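Local coordinates for ricin B-related lectin (Polyporus squamosus, PDB 3PHZ), which binds galactose-containing sugars, sialylated ones among them, through a beta-trefoil lectin domain and also carries calcium sites in a second, C-terminal domain, at residues V35-D40 with G128-W133; N103-I108 with S141-F146; G246-N251 with F264-N269. One frame throughout, in Å; residues are numbered along the deposited sequence.

Contact 1. Residues V35-D40 with G128-W133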
# COMPACT_ATOMS: atom_id res chain seq x y z
N VAL A 35 -17.75 7.39 30.81
CA VAL A 35 -16.30 7.57 30.89
C VAL A 35 -15.89 6.94 32.23
O VAL A 35 -16.53 7.18 33.29
CB VAL A 35 -15.96 9.06 30.83
CG1 VAL A 35 -14.45 9.37 31.08
CG2 VAL A 35 -16.46 9.66 29.42
N ILE A 36 -14.86 6.10 32.19
CA ILE A 36 -14.42 5.36 33.35
C ILE A 36 -12.92 5.45 33.55
O ILE A 36 -12.16 5.95 32.70
CB ILE A 36 -14.79 3.82 33.21
CG1 ILE A 36 -14.11 3.21 31.96
CG2 ILE A 36 -16.27 3.65 33.16
CD1 ILE A 36 -13.92 1.63 32.04
N ILE A 37 -12.44 5.04 34.73
CA ILE A 37 -11.01 4.93 34.92
C ILE A 37 -10.49 3.67 34.30
O ILE A 37 -11.24 2.74 34.09
CB ILE A 37 -10.65 4.94 36.39
CG1 ILE A 37 -11.40 3.80 37.11
CG2 ILE A 37 -10.94 6.32 36.96
CD1 ILE A 37 -10.88 3.60 38.55
N SER A 38 -9.21 3.69 33.97
CA SER A 38 -8.52 2.66 33.20
C SER A 38 -7.08 2.61 33.73
O SER A 38 -6.46 3.64 33.96
CB SER A 38 -8.53 3.10 31.72
OG SER A 38 -8.00 2.08 30.94
N SER A 39 -6.50 1.43 33.89
CA SER A 39 -5.13 1.32 34.37
C SER A 39 -4.12 1.58 33.25
O SER A 39 -4.34 1.15 32.13
CB SER A 39 -4.90 -0.12 34.85
OG SER A 39 -3.55 -0.24 35.17
N ASP A 40 -3.05 2.31 33.54
CA ASP A 40 -2.01 2.47 32.53
C ASP A 40 -1.11 1.24 32.33
O ASP A 40 -0.19 1.26 31.49
CB ASP A 40 -1.23 3.80 32.65
CG ASP A 40 -0.44 3.91 33.91
OD1 ASP A 40 -0.26 2.89 34.62
OD2 ASP A 40 0.00 5.08 34.19
N GLY A 128 -13.66 4.31 41.85
CA GLY A 128 -13.75 5.71 41.44
C GLY A 128 -14.63 5.82 40.21
O GLY A 128 -14.66 4.92 39.35
N THR A 129 -15.39 6.90 40.16
CA THR A 129 -16.26 7.14 39.02
C THR A 129 -15.91 8.52 38.47
O THR A 129 -15.21 9.31 39.15
CB THR A 129 -17.72 7.13 39.38
OG1 THR A 129 -17.95 8.02 40.47
CG2 THR A 129 -18.13 5.73 39.76
N VAL A 130 -16.36 8.79 37.24
CA VAL A 130 -15.94 10.01 36.61
C VAL A 130 -17.22 10.86 36.45
O VAL A 130 -18.16 10.45 35.74
CB VAL A 130 -15.23 9.74 35.26
CG1 VAL A 130 -14.74 11.08 34.64
CG2 VAL A 130 -14.04 8.82 35.51
N VAL A 131 -17.28 12.01 37.13
CA VAL A 131 -18.56 12.73 37.16
C VAL A 131 -18.29 14.22 37.04
O VAL A 131 -17.16 14.67 37.24
CB VAL A 131 -19.26 12.47 38.57
CG1 VAL A 131 -19.53 10.96 38.74
CG2 VAL A 131 -18.38 13.00 39.69
N GLY A 132 -19.35 15.01 36.84
CA GLY A 132 -19.24 16.45 36.96
C GLY A 132 -19.51 16.89 38.40
O GLY A 132 -20.36 16.29 39.11
N TRP A 133 -18.75 17.87 38.84
CA TRP A 133 -18.83 18.39 40.22
C TRP A 133 -18.43 19.86 40.29
O TRP A 133 -17.52 20.31 39.57
CB TRP A 133 -17.96 17.52 41.15
CG TRP A 133 -18.39 17.54 42.63
CD1 TRP A 133 -18.12 18.52 43.56
CD2 TRP A 133 -19.13 16.51 43.31
NE1 TRP A 133 -18.69 18.16 44.78
CE2 TRP A 133 -19.30 16.93 44.65
CE3 TRP A 133 -19.69 15.28 42.91
CZ2 TRP A 133 -20.01 16.17 45.60
CZ3 TRP A 133 -20.37 14.47 43.85
CH2 TRP A 133 -20.50 14.92 45.21
O HOH W 1 -17.09 6.44 35.80
O HOH W 2 -14.72 4.74 36.57

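Contact 2. Residues N103-I108 with S141-F146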
# COMPACT_ATOMS: atom_id res chain seq x y z
N ASN A 103 -1.47 27.63 36.87
CA ASN A 103 -0.31 27.22 37.68
C ASN A 103 0.23 25.86 37.23
O ASN A 103 0.74 25.07 38.05
CB ASN A 103 -0.76 27.03 39.14
CG ASN A 103 -2.04 26.16 39.24
OD1 ASN A 103 -2.62 25.77 38.19
ND2 ASN A 103 -2.50 25.87 40.47
N ASP A 104 0.07 25.56 35.95
CA ASP A 104 0.42 24.22 35.43
C ASP A 104 -0.47 23.07 36.03
O ASP A 104 -0.16 21.86 35.86
CB ASP A 104 1.91 23.95 35.64
CG ASP A 104 2.31 22.56 35.15
OD1 ASP A 104 2.16 22.30 33.92
OD2 ASP A 104 2.73 21.73 36.02
N VAL A 105 -1.55 23.45 36.71
CA VAL A 105 -2.57 22.47 37.13
C VAL A 105 -3.78 22.54 36.17
O VAL A 105 -4.44 23.60 36.10
CB VAL A 105 -2.96 22.65 38.64
CG1 VAL A 105 -4.23 21.86 38.97
CG2 VAL A 105 -1.75 22.31 39.60
N TRP A 106 -4.04 21.44 35.44
CA TRP A 106 -5.09 21.37 34.40
C TRP A 106 -6.42 20.85 34.86
O TRP A 106 -6.51 19.85 35.54
CB TRP A 106 -4.66 20.53 33.18
CG TRP A 106 -3.49 21.13 32.50
CD1 TRP A 106 -2.16 20.96 32.84
CD2 TRP A 106 -3.52 22.06 31.41
NE1 TRP A 106 -1.38 21.72 32.00
CE2 TRP A 106 -2.18 22.40 31.12
CE3 TRP A 106 -4.55 22.59 30.63
CZ2 TRP A 106 -1.85 23.26 30.07
CZ3 TRP A 106 -4.23 23.48 29.61
CH2 TRP A 106 -2.88 23.81 29.35
N LYS A 107 -7.47 21.56 34.48
CA LYS A 107 -8.86 21.18 34.79
C LYS A 107 -9.67 21.06 33.53
O LYS A 107 -9.25 21.55 32.50
CB LYS A 107 -9.49 22.21 35.75
CG LYS A 107 -8.77 22.21 37.09
CD LYS A 107 -9.53 23.02 38.14
CE LYS A 107 -10.65 22.16 38.71
NZ LYS A 107 -11.30 22.90 39.84
N ILE A 108 -10.76 20.29 33.60
CA ILE A 108 -11.65 20.14 32.46
C ILE A 108 -13.03 20.59 32.87
O ILE A 108 -13.72 19.87 33.62
CB ILE A 108 -11.66 18.68 31.97
CG1 ILE A 108 -10.23 18.17 31.73
CG2 ILE A 108 -12.46 18.57 30.65
CD1 ILE A 108 -10.20 16.69 31.40
N SER A 141 -8.74 15.93 43.01
CA SER A 141 -9.53 14.97 42.21
C SER A 141 -10.06 15.55 40.91
O SER A 141 -10.53 14.79 40.06
CB SER A 141 -10.71 14.38 43.05
OG SER A 141 -11.66 15.40 43.35
N GLN A 142 -9.99 16.88 40.76
CA GLN A 142 -10.39 17.57 39.47
C GLN A 142 -9.20 17.96 38.61
O GLN A 142 -9.35 18.64 37.61
CB GLN A 142 -11.25 18.81 39.78
CG GLN A 142 -12.47 18.44 40.60
CD GLN A 142 -13.39 19.62 40.87
OE1 GLN A 142 -12.94 20.75 41.03
NE2 GLN A 142 -14.67 19.35 40.94
N ASN A 143 -8.02 17.48 38.98
CA ASN A 143 -6.78 17.80 38.24
C ASN A 143 -6.38 16.61 37.39
O ASN A 143 -6.48 15.43 37.82
CB ASN A 143 -5.64 18.15 39.21
CG ASN A 143 -5.97 19.37 40.03
OD1 ASN A 143 -7.00 20.06 39.75
ND2 ASN A 143 -5.17 19.62 41.06
N TRP A 144 -5.96 16.92 36.17
CA TRP A 144 -5.72 15.94 35.09
C TRP A 144 -4.43 16.30 34.41
O TRP A 144 -4.09 17.49 34.35
CB TRP A 144 -6.86 16.01 34.06
CG TRP A 144 -8.20 15.65 34.74
CD1 TRP A 144 -9.10 16.54 35.27
CD2 TRP A 144 -8.70 14.34 35.06
NE1 TRP A 144 -10.15 15.88 35.87
CE2 TRP A 144 -9.92 14.53 35.80
CE3 TRP A 144 -8.23 13.02 34.82
CZ2 TRP A 144 -10.72 13.46 36.26
CZ3 TRP A 144 -9.08 11.90 35.29
CH2 TRP A 144 -10.26 12.17 36.02
N THR A 145 -3.75 15.31 33.84
CA THR A 145 -2.53 15.54 33.09
C THR A 145 -2.80 14.99 31.69
O THR A 145 -3.55 14.02 31.52
CB THR A 145 -1.27 14.84 33.73
OG1 THR A 145 -1.44 13.43 33.73
CG2 THR A 145 -1.11 15.27 35.20
N PHE A 146 -2.16 15.59 30.70
CA PHE A 146 -2.51 15.25 29.30
C PHE A 146 -1.19 14.89 28.67
O PHE A 146 -0.29 15.73 28.63
CB PHE A 146 -3.04 16.50 28.57
CG PHE A 146 -4.45 16.86 28.88
CD1 PHE A 146 -5.51 16.47 28.07
CD2 PHE A 146 -4.74 17.60 30.04
CE1 PHE A 146 -6.85 16.82 28.40
CE2 PHE A 146 -6.08 17.93 30.38
CZ PHE A 146 -7.11 17.56 29.57
O HOH W 3 -2.76 18.96 36.24
O HOH W 4 -11.51 19.02 36.10

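Contact 3. Residues G246-N251 with F264-N269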
# COMPACT_ATOMS: atom_id res chain seq x y z
N GLY A 246 23.25 -0.81 -3.47
CA GLY A 246 21.98 -0.71 -4.23
C GLY A 246 20.85 -0.04 -3.43
O GLY A 246 21.11 0.48 -2.34
N ALA A 247 19.63 -0.07 -3.97
CA ALA A 247 18.43 0.60 -3.39
C ALA A 247 17.66 -0.24 -2.34
O ALA A 247 17.78 -1.47 -2.33
CB ALA A 247 17.46 0.97 -4.51
N HIS A 248 16.89 0.43 -1.47
CA HIS A 248 16.09 -0.25 -0.45
C HIS A 248 14.90 0.65 -0.14
O HIS A 248 14.96 1.86 -0.41
CB HIS A 248 16.88 -0.52 0.82
CG HIS A 248 16.39 -1.73 1.60
ND1 HIS A 248 16.92 -3.00 1.43
CD2 HIS A 248 15.40 -1.87 2.54
CE1 HIS A 248 16.29 -3.86 2.22
NE2 HIS A 248 15.34 -3.21 2.88
N ALA A 249 13.81 0.06 0.35
CA ALA A 249 12.68 0.84 0.81
C ALA A 249 12.35 0.44 2.25
O ALA A 249 12.48 -0.74 2.61
CB ALA A 249 11.49 0.60 -0.05
N TYR A 250 11.97 1.45 3.03
CA TYR A 250 11.63 1.31 4.46
C TYR A 250 10.36 2.04 4.77
O TYR A 250 9.90 2.91 4.02
CB TYR A 250 12.73 1.93 5.33
CG TYR A 250 14.02 1.16 5.29
CD1 TYR A 250 14.09 -0.09 5.89
CD2 TYR A 250 15.14 1.65 4.60
CE1 TYR A 250 15.28 -0.85 5.87
CE2 TYR A 250 16.37 0.88 4.58
CZ TYR A 250 16.40 -0.36 5.21
OH TYR A 250 17.52 -1.20 5.22
N ASN A 251 9.74 1.68 5.92
CA ASN A 251 8.73 2.54 6.45
C ASN A 251 9.39 3.37 7.53
O ASN A 251 10.49 3.07 7.97
CB ASN A 251 7.54 1.73 7.01
CG ASN A 251 6.84 0.95 5.91
OD1 ASN A 251 7.03 -0.27 5.80
ND2 ASN A 251 6.04 1.65 5.08
N PHE A 264 13.14 3.96 11.72
CA PHE A 264 12.95 3.28 10.48
C PHE A 264 12.52 1.83 10.73
O PHE A 264 12.93 1.23 11.71
CB PHE A 264 14.27 3.36 9.73
CG PHE A 264 14.65 4.80 9.45
CD1 PHE A 264 14.11 5.46 8.36
CD2 PHE A 264 15.49 5.48 10.33
CE1 PHE A 264 14.43 6.81 8.09
CE2 PHE A 264 15.81 6.84 10.09
CZ PHE A 264 15.29 7.48 8.93
N PHE A 265 11.66 1.30 9.87
CA PHE A 265 11.04 0.01 10.08
C PHE A 265 11.25 -0.80 8.81
O PHE A 265 11.02 -0.31 7.71
CB PHE A 265 9.54 0.17 10.40
CG PHE A 265 8.83 -1.15 10.62
CD1 PHE A 265 8.97 -1.82 11.86
CD2 PHE A 265 8.02 -1.71 9.65
CE1 PHE A 265 8.30 -3.02 12.10
CE2 PHE A 265 7.35 -2.92 9.87
CZ PHE A 265 7.48 -3.57 11.12
N GLU A 266 11.75 -2.04 8.95
CA GLU A 266 11.99 -2.91 7.84
C GLU A 266 10.83 -3.93 7.70
O GLU A 266 10.73 -4.89 8.47
CB GLU A 266 13.34 -3.66 8.07
CG GLU A 266 13.49 -4.93 7.19
CD GLU A 266 13.50 -4.58 5.72
OE1 GLU A 266 12.43 -4.53 5.08
OE2 GLU A 266 14.59 -4.39 5.18
N PRO A 267 9.92 -3.72 6.71
CA PRO A 267 8.69 -4.50 6.70
C PRO A 267 8.92 -5.96 6.21
O PRO A 267 8.03 -6.77 6.30
CB PRO A 267 7.75 -3.64 5.77
CG PRO A 267 8.72 -2.96 4.86
CD PRO A 267 9.84 -2.57 5.79
N GLN A 268 10.14 -6.27 5.76
CA GLN A 268 10.49 -7.69 5.40
C GLN A 268 10.60 -8.52 6.66
O GLN A 268 10.30 -9.69 6.63
CB GLN A 268 11.80 -7.79 4.62
CG GLN A 268 11.62 -7.16 3.20
CD GLN A 268 12.90 -7.33 2.38
OE1 GLN A 268 13.46 -6.35 1.84
NE2 GLN A 268 13.35 -8.57 2.27
N ASN A 269 11.02 -7.90 7.77
CA ASN A 269 11.29 -8.74 8.97
C ASN A 269 10.84 -8.13 10.28
O ASN A 269 11.10 -8.69 11.33
CB ASN A 269 12.75 -9.20 8.97
CG ASN A 269 13.74 -8.07 9.27
OD1 ASN A 269 13.37 -6.91 9.48
ND2 ASN A 269 15.04 -8.42 9.29
O HOH W 5 11.98 -3.58 2.53
O HOH W 6 17.23 -3.90 5.95

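Contact 1. Residues V35-D40 with G128-W133
V130 faces V35 and I37 across two strands of the ricin-type beta-trefoil, a fold in which three hairpins close one end of a barrel. The axes of strands 35-39 and 129-133 come within 5.8 Å at an angle of 142°, yet the backbones are not paired directly. Both are tied to a third strand instead, since I84 of strand 82-87 makes backbone hydrogen bonds with V35 and with V130.

The V130 side chain carries most of the packing. Its CB, which points toward segment 35-40, sits 3.5 Å from V35 O. Beyond CB the branches part: CG1 is anti to the backbone N (chi1 -178°) and reaches V35 CG1 at 4.0 Å, valine against valine at a slant, whereas CG2 lies anti to the carbonyl carbon. From there V130 CG2 touches V35 O at 3.7 Å and I37 CG2 at 4.2 Å, with the carbonyl carbon of I36 also close to it. V117, L21 and I84, from strands 116-120, 19-23 and 82-87, also pack on this valine.

The polar backbone atoms of the seam are joined by two waters. Water 1 donates to V35 O (2.7 Å) and accepts from V130 N (2.9 Å), which satisfies both groups where the strands are too far apart to meet. Water 2 does the same for I37 N and the carbonyl of G128, where phi and psi would push a CB against the preceding carbonyl oxygen, so the position suits glycine. Next to this second bridge, I37 CD1 rests 4.1 Å from G128 O.

Contact 2. Residues N103-I108 with S141-F146
W106 and W144 meet through one backbone bond, W144 N to W106 O (3.0 Å, N-H...O angle 151°), where the short strand axes are inclined at 101°; the same oxygen also receives the CA-H of N143. Beside this bond, two waters continue the link: water 3 joins W106 N to W144 O, and water 4 joins I108 N to Q142 O.

I108 fills the inner side. Its CD1 lies over the face of the W144 five-membered ring, 4.3 Å from the centroid and 25° off the normal, a CH-pi contact, and it also reaches F146 CZ at 3.7 Å. F146 turns an edge to the CB of W106, with CE2 4.1 Å away.

On the outer side, K107 is kinked at chi3, which swings NZ round to donate to Q142 OE1 at 3.0 Å; its ammonium also makes a cation-pi contact with F116. The Q142 amide is used at both ends, OE1 accepting from I136 N as well and NE2 donating to T118 OG1 and Q134 O. V105 CG1 presses close on the N143 amide, 3.2 Å from ND2.

Q142, N143 and W144 spell the Q-x-W signature of ricin-type beta-trefoils: the glutamine braces surrounding backbone, and the tryptophan, its NE1 bonded to V117 O, enters the hydrophobic core.

Contact 3. Residues G246-N251 with F264-N269
The hairpin of strands 246-255 and 261-266, in the C-terminal agglutinin domain, brings N251 against F265 and H248 against E266. N251 and F265 form an antiparallel hydrogen-bonded pair: N251 N donates to F265 O at 3.0 Å in the carbonyl plane, and F265 N returns to N251 O at 2.8 Å, this time from above the plane of the acceptor. Toward H248 and past E266 the chains part, and side chains make the link.

E266 runs out with CG anti to the backbone N and then bends at chi2 (63°), which turns its carboxylate to the imidazole. H248 NE2 donates to the syn lone pair of E266 OE2 at 2.7 Å; the oxygen lies 22° out of the ring plane, and ring and carboxylate planes stand 73° apart. Water 6 donates to OE2 too and is hydrogen-bonded to Y250 OH. The other oxygen, OE1, accepts from Q268 N at 3.0 Å on its anti side. Y250 CE1 passes 3.7 Å from E266 OE2, while its ring presents an edge to F265 O.

On the other side of the hairpin, N251 ND2 is bonded to A212 O and G237 O, whereas N251 OD1 abuts P267 CG at 3.3 Å and is buried without a polar partner. Q268 packs on C208 and F211, its side chain about 6 Å from that of calcium-binding D207. With separate donors on its two oxygens, the E266 carboxylate is fixed in rotation, and its bond to NE2 probably helps to orient the H248 imidazole.

Contacts 1 and 2 both belong to the beta-trefoil lectin domain, with centres about 14 Å apart, and they touch where W133 O packs 3.3 Å from Q142 NE2. Their segments alternate along the chain (35-40, 103-108, 128-133, 141-146), and strand 129-133 is followed directly by strand 144-152, so the two contacts interlock. V35 lies about 7 Å, side chain to side chain, from galactose-binding D72, so contact 1 is close to, but not in contact with, the bound sugar. Contact 3 comes later in the chain, in the C-terminal domain, its centre about 42 Å from those of both others and on the opposite side of the chain's centre. Sugar and calcium sites thus lie in different domains.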